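PDB 6MZO: inactive Zymogen C11 Protease, which probably cleaves peptide bonds as a clostripain-like cysteine peptidase once activated, and is captured here as the inactive zymogen. Local coordinates for residues Tyr109-Trp114 and Asp156-Asp161; Ala178-Gly183 and Val229-Glu234. All blocks are in the same frame, centred on the assembly; numbering follows the deposited sequence.

Contact 1: Tyr109-Trp114 and Asp156-Asp161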
ATOM      1  N   TYR A 109     -15.583  -5.778  -5.547  1.00 24.67           N
ATOM      2  CA  TYR A 109     -15.283  -4.671  -4.616  1.00 20.09           C
ATOM      3  C   TYR A 109     -13.831  -4.205  -4.775  1.00 20.33           C
ATOM      4  O   TYR A 109     -12.956  -5.006  -5.161  1.00 23.49           O
ATOM      5  CB  TYR A 109     -15.461  -5.091  -3.151  1.00 20.20           C
ATOM      6  CG  TYR A 109     -16.898  -5.556  -3.005  1.00 24.58           C
ATOM      7  CD1 TYR A 109     -17.861  -4.633  -2.877  1.00 24.32           C
ATOM      8  CD2 TYR A 109     -17.199  -6.876  -3.103  1.00 27.70           C
ATOM      9  CE1 TYR A 109     -19.252  -4.980  -2.803  1.00 29.57           C
ATOM     10  CE2 TYR A 109     -18.583  -7.262  -3.068  1.00 26.85           C
ATOM     11  CZ  TYR A 109     -19.549  -6.308  -2.887  1.00 29.68           C
ATOM     12  OH  TYR A 109     -20.890  -6.698  -2.833  1.00 29.41           O
ATOM     13  N   GLY A 110     -13.599  -2.932  -4.463  1.00 21.11           N
ATOM     14  CA  GLY A 110     -12.193  -2.503  -4.329  1.00 19.98           C
ATOM     15  C   GLY A 110     -12.033  -1.662  -3.082  1.00 20.12           C
ATOM     16  O   GLY A 110     -12.998  -1.050  -2.584  1.00 20.08           O
ATOM     17  N   LEU A 111     -10.770  -1.579  -2.585  1.00 17.62           N
ATOM     18  CA  LEU A 111     -10.520  -0.898  -1.340  1.00 18.88           C
ATOM     19  C   LEU A 111      -9.314   0.049  -1.544  1.00 18.80           C
ATOM     20  O   LEU A 111      -8.319  -0.446  -2.072  1.00 20.03           O
ATOM     21  CB  LEU A 111     -10.234  -1.940  -0.208  1.00 21.99           C
ATOM     22  CG  LEU A 111      -9.997  -1.240   1.134  1.00 22.45           C
ATOM     23  CD1 LEU A 111     -11.193  -0.480   1.753  1.00 26.23           C
ATOM     24  CD2 LEU A 111      -9.551  -2.417   2.094  1.00 25.16           C
ATOM     25  N   VAL A 112      -9.489   1.320  -1.176  1.00 17.29           N
ATOM     26  CA  VAL A 112      -8.358   2.312  -1.140  1.00 16.61           C
ATOM     27  C   VAL A 112      -8.191   2.654   0.331  1.00 18.92           C
ATOM     28  O   VAL A 112      -9.165   3.049   0.996  1.00 21.39           O
ATOM     29  CB  VAL A 112      -8.677   3.553  -1.878  1.00 20.74           C
ATOM     30  CG1 VAL A 112      -7.526   4.551  -1.763  1.00 19.49           C
ATOM     31  CG2 VAL A 112      -8.993   3.207  -3.368  1.00 18.63           C
ATOM     32  N   LEU A 113      -6.980   2.445   0.858  1.00 18.48           N
ATOM     33  CA  LEU A 113      -6.723   2.746   2.302  1.00 20.53           C
ATOM     34  C   LEU A 113      -5.723   3.837   2.310  1.00 20.07           C
ATOM     35  O   LEU A 113      -4.621   3.688   1.719  1.00 21.76           O
ATOM     36  CB  LEU A 113      -6.159   1.547   3.021  1.00 20.87           C
ATOM     37  CG  LEU A 113      -7.045   0.342   3.116  1.00 23.90           C
ATOM     38  CD1 LEU A 113      -6.274  -0.779   3.928  1.00 28.11           C
ATOM     39  CD2 LEU A 113      -8.319   0.773   3.767  1.00 30.02           C
ATOM     40  N   TRP A 114      -6.096   4.970   2.836  1.00 19.17           N
ATOM     41  CA  TRP A 114      -5.227   6.114   2.850  1.00 21.58           C
ATOM     42  C   TRP A 114      -4.719   6.312   4.267  1.00 27.18           C
ATOM     43  O   TRP A 114      -5.540   6.442   5.213  1.00 25.84           O
ATOM     44  CB  TRP A 114      -6.004   7.375   2.424  1.00 22.62           C
ATOM     45  CG  TRP A 114      -5.182   8.623   2.229  1.00 25.88           C
ATOM     46  CD1 TRP A 114      -4.687   9.111   1.043  1.00 27.98           C
ATOM     47  CD2 TRP A 114      -4.791   9.562   3.235  1.00 29.48           C
ATOM     48  NE1 TRP A 114      -4.008  10.270   1.266  1.00 32.05           N
ATOM     49  CE2 TRP A 114      -4.051  10.565   2.596  1.00 29.72           C
ATOM     50  CE3 TRP A 114      -4.973   9.622   4.600  1.00 31.74           C
ATOM     51  CZ2 TRP A 114      -3.502  11.627   3.291  1.00 38.31           C
ATOM     52  CZ3 TRP A 114      -4.433  10.696   5.300  1.00 37.25           C
ATOM     53  CH2 TRP A 114      -3.711  11.670   4.636  1.00 36.56           C
ATOM     54  N   ASP A 156     -11.051  -7.000  -5.565  1.00 22.47           N
ATOM     55  CA  ASP A 156     -10.291  -7.086  -6.841  1.00 22.65           C
ATOM     56  C   ASP A 156      -8.956  -6.390  -6.689  1.00 21.72           C
ATOM     57  O   ASP A 156      -7.962  -6.807  -7.346  1.00 23.77           O
ATOM     58  CB  ASP A 156     -11.088  -6.425  -7.982  1.00 24.54           C
ATOM     59  CG  ASP A 156     -12.249  -7.292  -8.456  1.00 28.05           C
ATOM     60  OD1 ASP A 156     -12.571  -8.322  -7.844  1.00 26.72           O
ATOM     61  OD2 ASP A 156     -12.858  -6.977  -9.491  1.00 29.25           O
ATOM     62  N   PHE A 157      -8.912  -5.287  -5.944  1.00 18.31           N
ATOM     63  CA  PHE A 157      -7.639  -4.653  -5.637  1.00 18.11           C
ATOM     64  C   PHE A 157      -7.666  -3.997  -4.269  1.00 19.85           C
ATOM     65  O   PHE A 157      -8.752  -3.633  -3.757  1.00 20.21           O
ATOM     66  CB  PHE A 157      -7.272  -3.571  -6.695  1.00 20.92           C
ATOM     67  CG  PHE A 157      -8.227  -2.365  -6.711  1.00 16.98           C
ATOM     68  CD1 PHE A 157      -8.043  -1.266  -5.902  1.00 19.45           C
ATOM     69  CD2 PHE A 157      -9.370  -2.335  -7.556  1.00 18.59           C
ATOM     70  CE1 PHE A 157      -8.910  -0.185  -5.889  1.00 20.02           C
ATOM     71  CE2 PHE A 157     -10.254  -1.209  -7.525  1.00 17.40           C
ATOM     72  CZ  PHE A 157     -10.035  -0.150  -6.717  1.00 20.25           C
ATOM     73  N   ILE A 158      -6.459  -3.882  -3.665  1.00 17.79           N
ATOM     74  CA  ILE A 158      -6.329  -2.942  -2.547  1.00 18.72           C
ATOM     75  C   ILE A 158      -5.277  -1.956  -2.986  1.00 19.50           C
ATOM     76  O   ILE A 158      -4.175  -2.377  -3.432  1.00 19.86           O
ATOM     77  CB  ILE A 158      -5.892  -3.596  -1.196  1.00 19.68           C
ATOM     78  CG1 ILE A 158      -6.950  -4.604  -0.711  1.00 20.53           C
ATOM     79  CG2 ILE A 158      -5.618  -2.487  -0.168  1.00 20.34           C
ATOM     80  CD1 ILE A 158      -6.427  -5.562   0.463  1.00 21.44           C
ATOM     81  N   LEU A 159      -5.628  -0.672  -2.924  1.00 17.20           N
ATOM     82  CA  LEU A 159      -4.692   0.423  -3.250  1.00 17.84           C
ATOM     83  C   LEU A 159      -4.241   1.019  -1.928  1.00 19.68           C
ATOM     84  O   LEU A 159      -5.053   1.563  -1.183  1.00 18.59           O
ATOM     85  CB  LEU A 159      -5.406   1.451  -4.124  1.00 19.35           C
ATOM     86  CG  LEU A 159      -4.589   2.619  -4.702  1.00 17.65           C
ATOM     87  CD1 LEU A 159      -5.498   3.446  -5.663  1.00 21.04           C
ATOM     88  CD2 LEU A 159      -4.080   3.573  -3.680  1.00 21.30           C
ATOM     89  N   PHE A 160      -2.942   0.851  -1.631  1.00 17.11           N
ATOM     90  CA  PHE A 160      -2.410   1.448  -0.381  1.00 19.57           C
ATOM     91  C   PHE A 160      -1.873   2.830  -0.677  1.00 20.07           C
ATOM     92  O   PHE A 160      -0.785   2.967  -1.261  1.00 20.28           O
ATOM     93  CB  PHE A 160      -1.292   0.560   0.181  1.00 19.29           C
ATOM     94  CG  PHE A 160      -1.768  -0.736   0.782  1.00 18.59           C
ATOM     95  CD1 PHE A 160      -2.466  -0.737   1.986  1.00 23.58           C
ATOM     96  CD2 PHE A 160      -1.469  -1.952   0.156  1.00 21.47           C
ATOM     97  CE1 PHE A 160      -2.881  -1.916   2.554  1.00 25.35           C
ATOM     98  CE2 PHE A 160      -1.893  -3.172   0.763  1.00 24.27           C
ATOM     99  CZ  PHE A 160      -2.585  -3.114   1.950  1.00 24.46           C
ATOM    100  N   ASP A 161      -2.607   3.862  -0.305  1.00 18.06           N
ATOM    101  CA  ASP A 161      -2.103   5.214  -0.462  1.00 21.34           C
ATOM    102  C   ASP A 161      -1.421   5.545   0.848  1.00 21.38           C
ATOM    103  O   ASP A 161      -1.988   6.158   1.749  1.00 23.05           O
ATOM    104  CB  ASP A 161      -3.283   6.183  -0.852  1.00 20.76           C
ATOM    105  CG  ASP A 161      -2.757   7.553  -1.279  1.00 25.45           C
ATOM    106  OD1 ASP A 161      -1.606   7.938  -0.922  1.00 24.80           O
ATOM    107  OD2 ASP A 161      -3.513   8.317  -1.855  1.00 24.05           O
TER
HETATM  108  O   HOH W   1     -14.210  -8.259  -5.374  1.00 28.46           O
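Asp156 N donates to Tyr109 O at 2.8 Å, the first of five backbone hydrogen bonds that join two neighbouring parallel strands at the centre of the mixed sheet. Beside it a water bridges Tyr109 N and Asp156 OD1, while Asp156 OD2 forms a salt bridge with Arg13. Next, Leu111 N bonds to Phe157 O. Further along, Leu159 uses both its N-H and its C=O on strand 109-114: its N reaches Leu111 O at 2.8 Å and its O receives Leu113 N at 2.9 Å. Asp161 N closes the pairing on Leu113 O.

At that end the Asp161 carboxylate lies next to the Trp114 indole, its plane 69° from the ring's, with OD2 3.2 Å from Trp114 CD1. The polar ends look elsewhere: Trp114 NE1 bonds to Asn191 O, and Asp161 is held by Tyr195 OH and Phe193 N at OD2 and by His116 NE2 at OD1.

On the same face, Phe157 has CG between its backbone N and carbonyl carbon (chi1 66°), which swings the ring over Gly110; CA of Gly110 lies 4.1 Å from the ring centroid of Phe157, a CH-pi contact over the ring face. Val112 and Leu159 run side by side next to it. On the other face of the sheet, Leu113 CD1 meets Phe160 CE1 at 3.8 Å, and Ile158 CG2 sits over the centre of the Phe160 ring.

In clan CD peptidases the catalytic histidine and cysteine follow two adjacent parallel strands like these; the middle here is apolar, and the buried Asp161 carboxylate is satisfied by several partners at the C-terminal end, where such a site would lie.

Contact 2: Ala178-Gly183 and Val229-Glu234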
ATOM      1  N   ALA A 178      -7.047 -10.083  -1.821  1.00 23.30           N
ATOM      2  CA  ALA A 178      -7.033  -9.159  -2.929  1.00 23.56           C
ATOM      3  C   ALA A 178      -6.358  -9.739  -4.141  1.00 27.04           C
ATOM      4  O   ALA A 178      -5.343 -10.307  -4.044  1.00 25.38           O
ATOM      5  CB  ALA A 178      -6.344  -7.884  -2.535  1.00 23.05           C
ATOM      6  N   ASP A 179      -6.941  -9.556  -5.307  1.00 25.07           N
ATOM      7  CA  ASP A 179      -6.317 -10.078  -6.487  1.00 24.19           C
ATOM      8  C   ASP A 179      -5.041  -9.342  -6.875  1.00 22.18           C
ATOM      9  O   ASP A 179      -4.140  -9.921  -7.379  1.00 22.56           O
ATOM     10  CB  ASP A 179      -7.282 -10.104  -7.660  1.00 24.00           C
ATOM     11  CG  ASP A 179      -8.436 -11.055  -7.445  1.00 28.67           C
ATOM     12  OD1 ASP A 179      -8.277 -12.074  -6.809  1.00 28.22           O
ATOM     13  OD2 ASP A 179      -9.508 -10.750  -7.912  1.00 32.36           O
ATOM     14  N   TYR A 180      -5.028  -8.037  -6.635  1.00 20.93           N
ATOM     15  CA  TYR A 180      -3.911  -7.173  -6.932  1.00 20.26           C
ATOM     16  C   TYR A 180      -3.685  -6.202  -5.782  1.00 21.29           C
ATOM     17  O   TYR A 180      -4.601  -5.797  -5.160  1.00 20.25           O
ATOM     18  CB  TYR A 180      -4.187  -6.345  -8.203  1.00 19.73           C
ATOM     19  CG  TYR A 180      -4.260  -7.199  -9.415  1.00 20.55           C
ATOM     20  CD1 TYR A 180      -3.140  -7.556 -10.074  1.00 21.15           C
ATOM     21  CD2 TYR A 180      -5.444  -7.696  -9.845  1.00 24.89           C
ATOM     22  CE1 TYR A 180      -3.198  -8.387 -11.159  1.00 25.07           C
ATOM     23  CE2 TYR A 180      -5.520  -8.530 -10.923  1.00 29.03           C
ATOM     24  CZ  TYR A 180      -4.394  -8.879 -11.575  1.00 29.55           C
ATOM     25  OH  TYR A 180      -4.472  -9.713 -12.646  1.00 34.75           O
ATOM     26  N   ILE A 181      -2.434  -5.842  -5.571  1.00 19.36           N
ATOM     27  CA  ILE A 181      -2.065  -4.876  -4.572  1.00 19.78           C
ATOM     28  C   ILE A 181      -1.318  -3.755  -5.295  1.00 21.57           C
ATOM     29  O   ILE A 181      -0.437  -4.004  -6.012  1.00 22.24           O
ATOM     30  CB  ILE A 181      -1.108  -5.466  -3.518  1.00 22.22           C
ATOM     31  CG1 ILE A 181      -1.734  -6.641  -2.794  1.00 24.15           C
ATOM     32  CG2 ILE A 181      -0.717  -4.428  -2.513  1.00 25.66           C
ATOM     33  CD1 ILE A 181      -2.925  -6.262  -2.008  1.00 27.97           C
ATOM     34  N   ILE A 182      -1.698  -2.525  -5.035  1.00 19.15           N
ATOM     35  CA  ILE A 182      -1.085  -1.364  -5.642  1.00 18.02           C
ATOM     36  C   ILE A 182      -0.456  -0.523  -4.546  1.00 20.50           C
ATOM     37  O   ILE A 182      -1.117  -0.233  -3.610  1.00 20.00           O
ATOM     38  CB  ILE A 182      -2.135  -0.500  -6.373  1.00 17.95           C
ATOM     39  CG1 ILE A 182      -2.890  -1.334  -7.381  1.00 21.08           C
ATOM     40  CG2 ILE A 182      -1.486   0.648  -7.105  1.00 21.79           C
ATOM     41  CD1 ILE A 182      -4.084  -0.650  -7.969  1.00 22.91           C
ATOM     42  N   GLY A 183       0.799  -0.122  -4.696  1.00 17.13           N
ATOM     43  CA  GLY A 183       1.409   0.672  -3.630  1.00 17.82           C
ATOM     44  C   GLY A 183       2.757   1.194  -4.042  1.00 18.01           C
ATOM     45  O   GLY A 183       3.163   1.020  -5.202  1.00 19.47           O
ATOM     46  N   VAL A 229       2.699  -2.715  -8.884  1.00 18.49           N
ATOM     47  CA  VAL A 229       1.474  -3.486  -8.797  1.00 19.06           C
ATOM     48  C   VAL A 229       1.804  -4.973  -8.693  1.00 20.15           C
ATOM     49  O   VAL A 229       2.534  -5.507  -9.571  1.00 21.37           O
ATOM     50  CB  VAL A 229       0.631  -3.318 -10.068  1.00 20.63           C
ATOM     51  CG1 VAL A 229      -0.657  -4.124  -9.930  1.00 21.31           C
ATOM     52  CG2 VAL A 229       0.238  -1.898 -10.290  1.00 21.44           C
ATOM     53  N   MET A 230       1.268  -5.641  -7.683  1.00 18.51           N
ATOM     54  CA  MET A 230       1.598  -7.058  -7.457  1.00 20.03           C
ATOM     55  C   MET A 230       0.382  -7.907  -7.743  1.00 23.63           C
ATOM     56  O   MET A 230      -0.768  -7.561  -7.367  1.00 22.19           O
ATOM     57  CB  MET A 230       2.107  -7.284  -6.006  1.00 21.55           C
ATOM     58  CG  MET A 230       3.591  -7.046  -5.785  1.00 24.02           C
ATOM     59  SD  MET A 230       4.139  -5.407  -6.240  1.00 25.33           S
ATOM     60  CE  MET A 230       3.203  -4.452  -5.023  1.00 25.00           C
ATOM     61  N   LYS A 231       0.624  -9.049  -8.421  1.00 21.99           N
ATOM     62  CA  LYS A 231      -0.428  -9.991  -8.767  1.00 22.44           C
ATOM     63  C   LYS A 231      -0.441 -11.101  -7.693  1.00 22.83           C
ATOM     64  O   LYS A 231       0.461 -11.969  -7.621  1.00 25.00           O
ATOM     65  CB  LYS A 231      -0.177 -10.583 -10.199  1.00 24.47           C
ATOM     66  CG  LYS A 231      -1.332 -11.482 -10.719  1.00 30.39           C
ATOM     67  CD  LYS A 231      -1.016 -11.760 -12.202  1.00 32.26           C
ATOM     68  CE  LYS A 231      -2.032 -12.730 -12.793  1.00 33.91           C
ATOM     69  NZ  LYS A 231      -1.612 -14.077 -12.395  1.00 35.80           N
ATOM     70  N   SER A 232      -1.475 -11.085  -6.844  1.00 21.61           N
ATOM     71  CA  SER A 232      -1.436 -11.910  -5.641  1.00 24.24           C
ATOM     72  C   SER A 232      -1.330 -13.402  -5.877  1.00 23.30           C
ATOM     73  O   SER A 232      -0.661 -14.111  -5.072  1.00 27.86           O
ATOM     74  CB  SER A 232      -2.672 -11.621  -4.741  1.00 24.34           C
ATOM     75  OG  SER A 232      -2.658 -10.259  -4.352  1.00 24.99           O
ATOM     76  N   ASP A 233      -1.938 -13.920  -6.954  1.00 25.89           N
ATOM     77  CA  ASP A 233      -1.791 -15.378  -7.097  1.00 30.35           C
ATOM     78  C   ASP A 233      -0.412 -15.846  -7.590  1.00 31.92           C
ATOM     79  O   ASP A 233      -0.221 -17.042  -7.840  1.00 32.57           O
ATOM     80  CB  ASP A 233      -2.902 -15.929  -8.006  1.00 33.69           C
ATOM     81  CG  ASP A 233      -2.866 -15.380  -9.414  1.00 35.26           C
ATOM     82  OD1 ASP A 233      -1.895 -14.765  -9.851  1.00 31.56           O
ATOM     83  OD2 ASP A 233      -3.880 -15.641 -10.145  1.00 39.47           O
ATOM     84  N   GLU A 234       0.560 -14.925  -7.635  1.00 28.25           N
ATOM     85  CA  GLU A 234       1.947 -15.274  -7.986  1.00 28.21           C
ATOM     86  C   GLU A 234       2.802 -15.240  -6.718  1.00 25.71           C
ATOM     87  O   GLU A 234       3.939 -15.654  -6.715  1.00 28.71           O
ATOM     88  CB  GLU A 234       2.524 -14.316  -8.999  1.00 24.54           C
ATOM     89  CG  GLU A 234       1.692 -14.242 -10.274  1.00 28.52           C
ATOM     90  CD  GLU A 234       1.861 -15.454 -11.191  1.00 35.95           C
ATOM     91  OE1 GLU A 234       2.688 -16.347 -10.901  1.00 40.54           O
ATOM     92  OE2 GLU A 234       1.202 -15.425 -12.265  1.00 41.87           O
TER
HETATM   93  O   HOH W   2      -4.121 -12.546  -8.388  1.00 28.32           O
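The Tyr180 ring lies alongside the aliphatic chain of Lys231, the two pointing the same way, with Tyr180 CE1 3.6 Å from Lys231 CG. Val229 CG1 and Met230 O also approach this ring obliquely. Here the central sheet of the clan CD peptidase fold turns antiparallel, and Tyr180 and Lys231 form a non-hydrogen-bonded pair. Lys231 CG is anti to the backbone N (chi1 -174°), and the chain stays extended along the tyrosine until it bends at its last torsion. There NZ makes salt bridges to Asp233 OD1, on the syn lone pair, at 2.7 Å and to Glu234 OE2, on the anti side. An alanine in place of Lys231 would probably leave both carboxylates without their shared cation and uncover one flank of the Tyr180 ring.

Ile182 joins Tyr180 and Val229 on this face, where Val209 of helix 209-220 packs against all three. On the other face Ile181 stands beside Met230, each bonding the other through its backbone N and O. Past the strand end, Ser232 N and a water both donate to Asp179 O; the water also accepts from Asp233 N. Ser232 OG donates to Ala178 O at 2.7 Å, tilted 31° from the carbonyl plane.

How the contacts relate
Contacts 1 and 2 are successive pairings in one sheet: strand 155-162, the second partner of contact 1, lies next to strand 178-183, the first of contact 2. Probable backbone hydrogen bonds from Phe160 N to Ile182 O and from Ile182 N to Ile158 O join them, and the centres are about 11 Å apart. Both are largely buried, but contact 1 is parallel and mainly apolar, its polar groups gathered at the two strand ends, whereas contact 2 is antiparallel and reaches the surface through the charged Lys231 group. Ile181 packs on Ile158 and Phe160, so the apolar layer carries on from one contact into the other.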